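Local atomic coordinates of gluconate kinase (Lactobacillus acidophilus, PDB entry 3LL3), a protein that probably phosphorylates a sugar or sugar acid such as gluconate at the expense of ATP, as a member of the FGGY family of carbohydrate kinases. Residues Asn304-Arg307 / Gln308-Asp312; Ala345-Asp349 / Ala350-Gly354; Ala371-Glu374 / Gly375-Asn379. All coordinates share one frame; numbering follows the deposited sequence.

Contact 1 (Asn304-Arg307 / Gln308-Asp312). With ATP (adenosine-5'-triphosphate), chain C.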
loop_
_atom_site.group_PDB
_atom_site.type_symbol
_atom_site.label_atom_id
_atom_site.label_comp_id
_atom_site.label_asym_id
_atom_site.label_seq_id
_atom_site.Cartn_x
_atom_site.Cartn_y
_atom_site.Cartn_z
ATOM N N ASN A 304 13.560 -9.923 3.207
ATOM C CA ASN A 304 14.808 -9.201 3.114
ATOM C C ASN A 304 14.612 -7.750 2.684
ATOM O O ASN A 304 15.171 -6.855 3.298
ATOM C CB ASN A 304 15.745 -9.890 2.135
ATOM C CG ASN A 304 17.147 -9.330 2.184
ATOM O OD1 ASN A 304 17.653 -8.791 1.187
ATOM N ND2 ASN A 304 17.790 -9.454 3.339
ATOM N N TRP A 305 13.834 -7.518 1.625
ATOM C CA TRP A 305 13.540 -6.146 1.200
ATOM C C TRP A 305 12.943 -5.317 2.340
ATOM O O TRP A 305 13.365 -4.185 2.571
ATOM C CB TRP A 305 12.611 -6.108 -0.019
ATOM C CG TRP A 305 12.062 -4.731 -0.282
ATOM C CD1 TRP A 305 12.629 -3.748 -1.054
ATOM C CD2 TRP A 305 10.840 -4.178 0.234
ATOM N NE1 TRP A 305 11.826 -2.624 -1.056
ATOM C CE2 TRP A 305 10.728 -2.860 -0.271
ATOM C CE3 TRP A 305 9.825 -4.671 1.066
ATOM C CZ2 TRP A 305 9.646 -2.029 0.036
ATOM C CZ3 TRP A 305 8.750 -3.840 1.372
ATOM C CH2 TRP A 305 8.670 -2.530 0.857
ATOM N N ALA A 306 11.960 -5.877 3.041
ATOM C CA ALA A 306 11.301 -5.164 4.137
ATOM C C ALA A 306 12.251 -4.863 5.290
ATOM O O ALA A 306 12.155 -3.809 5.917
ATOM C CB ALA A 306 10.090 -5.933 4.643
ATOM N N ARG A 307 13.162 -5.799 5.553
ATOM C CA ARG A 307 14.121 -5.684 6.646
ATOM C C ARG A 307 15.057 -4.507 6.408
ATOM O O ARG A 307 15.363 -3.757 7.338
ATOM C CB ARG A 307 14.928 -6.986 6.794
ATOM C CG ARG A 307 16.042 -6.915 7.819
ATOM C CD ARG A 307 16.804 -8.231 7.937
ATOM N NE ARG A 307 17.600 -8.512 6.745
ATOM C CZ ARG A 307 18.576 -7.727 6.291
ATOM N NH1 ARG A 307 18.884 -6.600 6.918
ATOM N NH2 ARG A 307 19.245 -8.062 5.196
ATOM N N GLN A 308 15.497 -4.355 5.161
ATOM C CA GLN A 308 16.396 -3.273 4.772
ATOM C C GLN A 308 15.692 -1.943 4.536
ATOM O O GLN A 308 16.304 -0.886 4.672
ATOM C CB GLN A 308 17.117 -3.626 3.474
ATOM C CG GLN A 308 18.143 -4.746 3.575
ATOM C CD GLN A 308 19.049 -4.768 2.363
ATOM O OE1 GLN A 308 18.871 -5.584 1.446
ATOM N NE2 GLN A 308 20.010 -3.839 2.330
ATOM N N THR A 309 14.421 -1.992 4.151
ATOM C CA THR A 309 13.706 -0.793 3.721
ATOM C C THR A 309 12.916 -0.167 4.862
ATOM O O THR A 309 12.963 1.044 5.055
ATOM C CB THR A 309 12.774 -1.094 2.534
ATOM O OG1 THR A 309 13.564 -1.513 1.424
ATOM C CG2 THR A 309 11.967 0.128 2.132
ATOM N N LEU A 310 12.206 -0.997 5.620
ATOM C CA LEU A 310 11.416 -0.496 6.736
ATOM C C LEU A 310 12.335 -0.021 7.841
ATOM O O LEU A 310 11.985 0.895 8.569
ATOM C CB LEU A 310 10.440 -1.549 7.277
ATOM C CG LEU A 310 9.155 -1.741 6.469
ATOM C CD1 LEU A 310 9.535 -1.969 5.040
ATOM C CD2 LEU A 310 8.315 -2.900 6.957
ATOM N N PHE A 311 13.516 -0.629 7.960
ATOM C CA PHE A 311 14.447 -0.258 9.030
ATOM C C PHE A 311 15.754 0.327 8.481
ATOM O O PHE A 311 15.889 1.529 8.274
ATOM C CB PHE A 311 14.758 -1.462 9.926
ATOM C CG PHE A 311 13.552 -2.063 10.609
ATOM C CD1 PHE A 311 12.779 -3.020 9.973
ATOM C CD2 PHE A 311 13.220 -1.703 11.906
ATOM C CE1 PHE A 311 11.687 -3.585 10.603
ATOM C CE2 PHE A 311 12.120 -2.266 12.540
ATOM C CZ PHE A 311 11.358 -3.216 11.883
ATOM N N ASP A 312 16.722 -0.545 8.264
ATOM C CA ASP A 312 18.024 -0.157 7.732
ATOM C C ASP A 312 18.853 -1.419 7.528
ATOM O O ASP A 312 18.457 -2.500 7.980
ATOM C CB ASP A 312 18.738 0.898 8.619
ATOM C CG ASP A 312 19.191 0.355 9.978
ATOM O OD1 ASP A 312 19.741 -0.771 10.058
ATOM O OD2 ASP A 312 19.035 1.086 10.978
HETATM P PG ATP C . 19.160 -22.755 -0.797
HETATM O O1G ATP C . 20.281 -21.889 0.072
HETATM O O2G ATP C . 18.880 -24.220 -0.067
HETATM O O3G ATP C . 19.630 -22.929 -2.169
HETATM P PB ATP C . 17.688 -20.321 -0.457
HETATM O O1B ATP C . 16.131 -19.850 -0.704
HETATM O O2B ATP C . 18.625 -19.550 -1.265
HETATM O O3B ATP C . 17.726 -21.937 -0.833
HETATM P PA ATP C . 17.233 -20.235 2.461
HETATM O O1A ATP C . 16.175 -21.485 2.519
HETATM O O2A ATP C . 18.165 -20.243 3.581
HETATM O O3A ATP C . 18.193 -20.144 1.113
HETATM O "O5'" ATP C . 16.329 -18.865 2.570
HETATM C "C5'" ATP C . 16.965 -17.628 2.350
HETATM C "C4'" ATP C . 16.092 -16.540 2.929
HETATM O "O4'" ATP C . 15.811 -16.563 4.319
HETATM C "C3'" ATP C . 16.287 -15.049 2.523
HETATM O "O3'" ATP C . 15.500 -14.623 1.450
HETATM C "C2'" ATP C . 16.180 -14.265 3.881
HETATM O "O2'" ATP C . 15.600 -12.997 3.742
HETATM C "C1'" ATP C . 15.428 -15.275 4.719
HETATM N N9 ATP C . 15.755 -15.227 6.137
HETATM C C8 ATP C . 16.973 -15.268 6.712
HETATM N N7 ATP C . 16.756 -15.319 8.118
HETATM C C5 ATP C . 15.361 -15.326 8.348
HETATM C C6 ATP C . 14.587 -15.380 9.530
HETATM N N6 ATP C . 15.259 -15.480 10.820
HETATM N N1 ATP C . 13.252 -15.383 9.461
HETATM C C2 ATP C . 12.605 -15.326 8.247
HETATM N N3 ATP C . 13.370 -15.272 7.095
HETATM C C4 ATP C . 14.731 -15.271 7.164
#
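Trp-305 and Thr-309 meet one turn apart on helix 300-311, the helix whose first turns reach the ATP. The Thr-309 side chain lies over one face of the indole: CB sits 4.1 Å from the centroid of the five-membered ring of Trp-305 in a CH-pi contact, and CG2 touches CZ2. With OG1 anti to its own carbonyl carbon (chi1 -63°), the hydroxyl turns back along the helix and donates to Trp-305 O at 2.9 Å. The Thr-309 amide N donates to the same oxygen, so this carbonyl is gripped twice. The indole NE1 is spent on another partner, His-363 O of the second subunit, and Met-368 of that subunit packs on Thr-309.

A second buried face looks to helix 365-388 of the same chain, where Ala-306 and Leu-310 pack on Val-372. Here Leu-310 CD1 rests 4.0 Å from Ala-306 CB and also touches Trp-305 CZ3, crossing the indole at about a right angle. Its backbone N closes the turn on Ala-306 O at 2.8 Å.

The other side of the helix is looser and reaches solvent. Gln-308, exposed, runs extended beyond CG, and its CG lies 3.9 Å from Arg-307 NH2, with the guanidinium and amide planes only 10° apart. Arg-307 bends at chi3 (69°) and gives NH1 to Glu-315 O, while Phe-320 and Pro-317 of helix 317-325 pack on its chain. Towards the nucleotide, Asn-304 CB comes 3.5 Å from ATP O2', in a pocket that also includes Gly-300 and Phe-303.

Ring contact and a doubly used carbonyl are thus likely to hold the Trp-305/Thr-309 side firmly against the second subunit, the threonine hydroxyl being satisfied within its own helix; the polar side holds by sparser contacts that are likely to be more mobile.

Contact 2 (Ala345-Asp349 / Ala350-Gly354). With DXP (1-deoxy-D-xylulose-5-phosphate), chain D.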
loop_
_atom_site.group_PDB
_atom_site.type_symbol
_atom_site.label_atom_id
_atom_site.label_comp_id
_atom_site.label_asym_id
_atom_site.label_seq_id
_atom_site.Cartn_x
_atom_site.Cartn_y
_atom_site.Cartn_z
ATOM N N ALA A 345 2.598 -18.362 -9.158
ATOM C CA ALA A 345 1.434 -18.719 -8.347
ATOM C C ALA A 345 1.377 -17.768 -7.160
ATOM O O ALA A 345 2.424 -17.406 -6.636
ATOM C CB ALA A 345 1.518 -20.155 -7.853
ATOM N N PRO A 346 0.159 -17.365 -6.735
ATOM C CA PRO A 346 -1.135 -17.768 -7.305
ATOM C C PRO A 346 -1.714 -16.859 -8.406
ATOM O O PRO A 346 -2.655 -17.281 -9.078
ATOM C CB PRO A 346 -2.049 -17.733 -6.082
ATOM C CG PRO A 346 -1.562 -16.517 -5.349
ATOM C CD PRO A 346 -0.039 -16.479 -5.569
ATOM N N ILE A 347 -1.173 -15.660 -8.614
ATOM C CA ILE A 347 -1.817 -14.719 -9.544
ATOM C C ILE A 347 -1.293 -14.739 -10.994
ATOM O O ILE A 347 -1.953 -14.237 -11.893
ATOM C CB ILE A 347 -1.779 -13.274 -9.014
ATOM C CG1 ILE A 347 -0.343 -12.808 -8.815
ATOM C CG2 ILE A 347 -2.543 -13.158 -7.698
ATOM C CD1 ILE A 347 -0.235 -11.294 -8.605
ATOM N N TRP A 348 -0.109 -15.302 -11.210
ATOM C CA TRP A 348 0.460 -15.421 -12.551
ATOM C C TRP A 348 0.377 -14.098 -13.311
ATOM O O TRP A 348 -0.227 -14.010 -14.382
ATOM C CB TRP A 348 -0.194 -16.579 -13.334
ATOM C CG TRP A 348 0.093 -17.927 -12.693
ATOM C CD1 TRP A 348 -0.735 -18.644 -11.863
ATOM C CD2 TRP A 348 1.299 -18.695 -12.812
ATOM N NE1 TRP A 348 -0.110 -19.811 -11.457
ATOM C CE2 TRP A 348 1.135 -19.866 -12.026
ATOM C CE3 TRP A 348 2.505 -18.507 -13.498
ATOM C CZ2 TRP A 348 2.134 -20.834 -11.909
ATOM C CZ3 TRP A 348 3.489 -19.477 -13.390
ATOM C CH2 TRP A 348 3.298 -20.627 -12.596
ATOM N N ASP A 349 0.994 -13.068 -12.745
ATOM C CA ASP A 349 1.041 -11.749 -13.379
ATOM C C ASP A 349 2.449 -11.209 -13.223
ATOM O O ASP A 349 2.852 -10.801 -12.139
ATOM C CB ASP A 349 0.031 -10.812 -12.709
ATOM C CG ASP A 349 0.048 -9.414 -13.305
ATOM O OD1 ASP A 349 0.962 -9.119 -14.104
ATOM O OD2 ASP A 349 -0.854 -8.617 -12.973
ATOM N N ALA A 350 3.222 -11.233 -14.293
ATOM C CA ALA A 350 4.610 -10.809 -14.218
ATOM C C ALA A 350 4.746 -9.315 -13.949
ATOM O O ALA A 350 5.816 -8.853 -13.605
ATOM C CB ALA A 350 5.341 -11.171 -15.498
ATOM N N ASN A 351 3.671 -8.562 -14.116
ATOM C CA ASN A 351 3.740 -7.114 -13.922
ATOM C C ASN A 351 3.294 -6.665 -12.545
ATOM O O ASN A 351 3.378 -5.485 -12.218
ATOM C CB ASN A 351 2.935 -6.382 -14.998
ATOM C CG ASN A 351 3.374 -6.757 -16.379
ATOM O OD1 ASN A 351 4.572 -6.808 -16.663
ATOM N ND2 ASN A 351 2.415 -7.061 -17.243
ATOM N N ALA A 352 2.824 -7.605 -11.733
ATOM C CA ALA A 352 2.322 -7.259 -10.400
ATOM C C ALA A 352 3.369 -6.532 -9.581
ATOM O O ALA A 352 4.569 -6.685 -9.800
ATOM C CB ALA A 352 1.845 -8.503 -9.661
ATOM N N ARG A 353 2.905 -5.722 -8.637
ATOM C CA ARG A 353 3.796 -5.039 -7.717
ATOM C C ARG A 353 3.215 -5.144 -6.303
ATOM O O ARG A 353 2.080 -5.557 -6.137
ATOM C CB ARG A 353 3.988 -3.588 -8.152
ATOM C CG ARG A 353 4.855 -3.455 -9.406
ATOM C CD ARG A 353 4.737 -2.064 -9.976
ATOM N NE ARG A 353 6.036 -1.523 -10.355
ATOM C CZ ARG A 353 6.490 -1.479 -11.599
ATOM N NH1 ARG A 353 5.743 -1.943 -12.590
ATOM N NH2 ARG A 353 7.687 -0.970 -11.853
ATOM N N GLY A 354 3.994 -4.791 -5.294
ATOM C CA GLY A 354 3.536 -4.915 -3.916
ATOM C C GLY A 354 2.753 -3.702 -3.422
ATOM O O GLY A 354 2.890 -2.622 -3.999
HETATM C C1 DXP D . 9.857 -7.943 -15.768
HETATM C C2 DXP D . 10.422 -8.098 -14.325
HETATM C C3 DXP D . 10.924 -9.508 -13.924
HETATM C C4 DXP D . 9.766 -10.501 -14.153
HETATM C C5 DXP D . 9.674 -11.908 -13.514
HETATM O O2 DXP D . 10.131 -7.304 -13.494
HETATM O O3 DXP D . 11.559 -9.488 -12.707
HETATM O O4 DXP D . 8.574 -9.786 -14.072
HETATM O O5 DXP D . 8.452 -12.276 -12.930
HETATM P P DXP D . 7.650 -13.722 -13.083
HETATM O O2P DXP D . 6.826 -13.731 -14.446
HETATM O O1P DXP D . 8.663 -14.934 -12.808
HETATM O O3P DXP D . 6.589 -13.795 -12.152
#
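A type I beta turn from Asp-349 to Ala-352 borders the pocket occupied by 1-deoxy-D-xylulose-5-phosphate, in the loop between strands 335-337 and 354-359. Asp-349 and Ala-352 close it: Ala-352 N donates to Asp-349 O at 3.2 Å, nearly straight at 165°, although the donor stands well above the carbonyl plane. Inside the turn the Asp-349 carboxylate adds a second bond. Its CG is swung anti to the backbone N (chi1 179°), which carries OD1 over the turn to accept from Asn-351 N at 2.8 Å; the amide comes from above the carboxylate plane. This side-chain-to-backbone bond from an aspartate to the residue two further on is an Asx turn, laid over the beta turn. Without the carboxylate, as with an alanine here, the Asn-351 amide would probably lose its side-chain acceptor and the turn would be left with its one backbone bond.

On the ligand side, Ala-350 CB lies 3.1 Å from O2P of the phosphate, and Ala-350 O is 2.9 Å from the sugar O4. His-129 and Asn-297 hydrogen-bond the same ligand. Trp-348 turns away from the turn; its NE1 is hydrogen-bonded to Ser-279 O, its ring packs on Pro-295 and Pro-127, and Ala-345 N stands 3.5 Å above the plane over the ring centre. Beyond Arg-353, Gly-354 enters an antiparallel beta ladder with a strand of the second subunit. Under the turn the hydrophobic link is small, a single pair of methyl groups, Ile-347 CD1 against Ala-352 CB at 3.6 Å.

Contact 3 (Ala371-Glu374 / Gly375-Asn379)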
loop_
_atom_site.group_PDB
_atom_site.type_symbol
_atom_site.label_atom_id
_atom_site.label_comp_id
_atom_site.label_asym_id
_atom_site.label_seq_id
_atom_site.Cartn_x
_atom_site.Cartn_y
_atom_site.Cartn_z
ATOM N N ALA A 371 2.689 -6.999 8.993
ATOM C CA ALA A 371 1.870 -7.124 7.794
ATOM C C ALA A 371 2.673 -7.740 6.665
ATOM O O ALA A 371 2.121 -8.487 5.863
ATOM C CB ALA A 371 1.295 -5.756 7.351
ATOM N N VAL A 372 3.961 -7.413 6.586
ATOM C CA VAL A 372 4.813 -7.978 5.541
ATOM C C VAL A 372 4.883 -9.497 5.715
ATOM O O VAL A 372 4.657 -10.257 4.769
ATOM C CB VAL A 372 6.242 -7.394 5.565
ATOM C CG1 VAL A 372 7.180 -8.241 4.693
ATOM C CG2 VAL A 372 6.248 -5.912 5.126
ATOM N N ILE A 373 5.160 -9.933 6.943
ATOM C CA ILE A 373 5.289 -11.362 7.220
ATOM C C ILE A 373 3.970 -12.069 6.973
ATOM O O ILE A 373 3.938 -13.138 6.362
ATOM C CB ILE A 373 5.761 -11.632 8.665
ATOM C CG1 ILE A 373 7.199 -11.151 8.832
ATOM C CG2 ILE A 373 5.714 -13.135 8.958
ATOM C CD1 ILE A 373 7.615 -10.913 10.284
ATOM N N GLU A 374 2.883 -11.483 7.458
ATOM C CA GLU A 374 1.565 -12.047 7.231
ATOM C C GLU A 374 1.173 -12.098 5.748
ATOM O O GLU A 374 0.548 -13.074 5.312
ATOM C CB GLU A 374 0.505 -11.301 8.030
ATOM C CG GLU A 374 0.588 -11.566 9.542
ATOM C CD GLU A 374 -0.303 -10.659 10.370
ATOM O OE1 GLU A 374 -0.894 -9.701 9.807
ATOM O OE2 GLU A 374 -0.400 -10.902 11.601
ATOM N N GLY A 375 1.524 -11.050 4.998
ATOM C CA GLY A 375 1.229 -10.997 3.577
ATOM C C GLY A 375 1.985 -12.073 2.812
ATOM O O GLY A 375 1.428 -12.738 1.924
ATOM N N ILE A 376 3.265 -12.236 3.144
ATOM C CA ILE A 376 4.080 -13.262 2.518
ATOM C C ILE A 376 3.392 -14.622 2.695
ATOM O O ILE A 376 3.202 -15.358 1.737
ATOM C CB ILE A 376 5.505 -13.280 3.098
ATOM C CG1 ILE A 376 6.324 -12.131 2.510
ATOM C CG2 ILE A 376 6.210 -14.603 2.773
ATOM C CD1 ILE A 376 7.596 -11.843 3.255
ATOM N N ILE A 377 2.957 -14.906 3.915
ATOM C CA ILE A 377 2.314 -16.185 4.239
ATOM C C ILE A 377 0.916 -16.305 3.634
ATOM O O ILE A 377 0.519 -17.384 3.189
ATOM C CB ILE A 377 2.226 -16.361 5.779
ATOM C CG1 ILE A 377 3.629 -16.334 6.381
ATOM C CG2 ILE A 377 1.514 -17.677 6.147
ATOM C CD1 ILE A 377 3.627 -16.515 7.922
ATOM N N PHE A 378 0.155 -15.206 3.656
ATOM C CA PHE A 378 -1.169 -15.184 3.036
ATOM C C PHE A 378 -1.065 -15.550 1.541
ATOM O O PHE A 378 -1.894 -16.278 0.998
ATOM C CB PHE A 378 -1.822 -13.795 3.167
ATOM C CG PHE A 378 -2.625 -13.588 4.435
ATOM C CD1 PHE A 378 -3.431 -14.597 4.944
ATOM C CD2 PHE A 378 -2.611 -12.354 5.074
ATOM C CE1 PHE A 378 -4.189 -14.395 6.084
ATOM C CE2 PHE A 378 -3.374 -12.133 6.213
ATOM C CZ PHE A 378 -4.165 -13.153 6.721
ATOM N N ASN A 379 -0.045 -15.020 0.878
ATOM C CA ASN A 379 0.146 -15.265 -0.551
ATOM C C ASN A 379 0.358 -16.775 -0.787
ATOM O O ASN A 379 -0.238 -17.366 -1.682
ATOM C CB ASN A 379 1.347 -14.448 -1.032
ATOM C CG ASN A 379 1.618 -14.594 -2.525
ATOM O OD1 ASN A 379 2.772 -14.751 -2.932
ATOM N ND2 ASN A 379 0.575 -14.522 -3.337
#
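The long helix 365-388 crosses the core of the FGGY C-terminal domain, and residues Ala-371 to Asn-379 form rather more than two buried turns of it. Their backbone is regular alpha-helix, with i to i+4 bonds from Gly-375 N to Ala-371 O at 2.8 Å and from Phe-378 N to Glu-374 O at 2.7 Å. At Gly-375 a beta carbon would come tightly against Ala-371 O.

Two aliphatic pairs run along this stretch, each one turn apart and each side by side, pointing the same way. Val-372 CG1 meets Ile-376 CD1 at 3.9 Å; the isoleucine has CG1 anti to its carbonyl carbon (chi1 -77°), so that its delta methyl reaches back along the helix and CG1 lies 3.4 Å from Val-372 O. In the next pair Ile-373 offers its CG2 branch to Ile-377 CD1 at 4.1 Å. The pairs serve different neighbours: Val-372 and Ile-376 fit against helix 300-311, where Ile-376 touches Val-302 and Phe-303, while Ile-373 and Ile-377 pack on Leu-412 of helix 407-417.

Phe-378 lays its CD2 3.2 Å from Glu-374 O, obliquely to the ring, and its ring meets that of Tyr-478. The Glu-374 chain extends beyond CG and takes its charge away from the aliphatic pairs. OE2 forms a salt bridge with Arg-370 NH1 and hydrogen bonds with Tyr-471 OH and Gly-330 N, while OE1 is hydrogen-bonded to Ser-331 OG.

The helix joins its neighbours through methyl and aromatic packing, and the buried Glu-374 carboxylate is so fully bonded, with an arginine beside it, that it is likely to remain ionised despite its burial.

All three contacts are local and lie in the C-terminal half of the kinase, yet they differ in burial. Contact 3 is wholly buried, contact 1 is partly buried, and contact 2 lies at the surface. Contacts 1 and 3 sit on neighbouring helices, 300-311 and 365-388, which touch where Ala-306 CB meets Val-372 CG1 at 3.7 Å; contact 2 reaches the same long helix through Pro-346, packed on Asn-379. Chemistry follows place: aliphatic pairs dominate the core helix, an aromatic face and a threonine hydroxyl mark the helix beside ATP, and a turn braced by an aspartate carboxylate forms the loop at the sugar phosphate. Contacts 1 and 2 also touch the second subunit, whereas contact 3 does not.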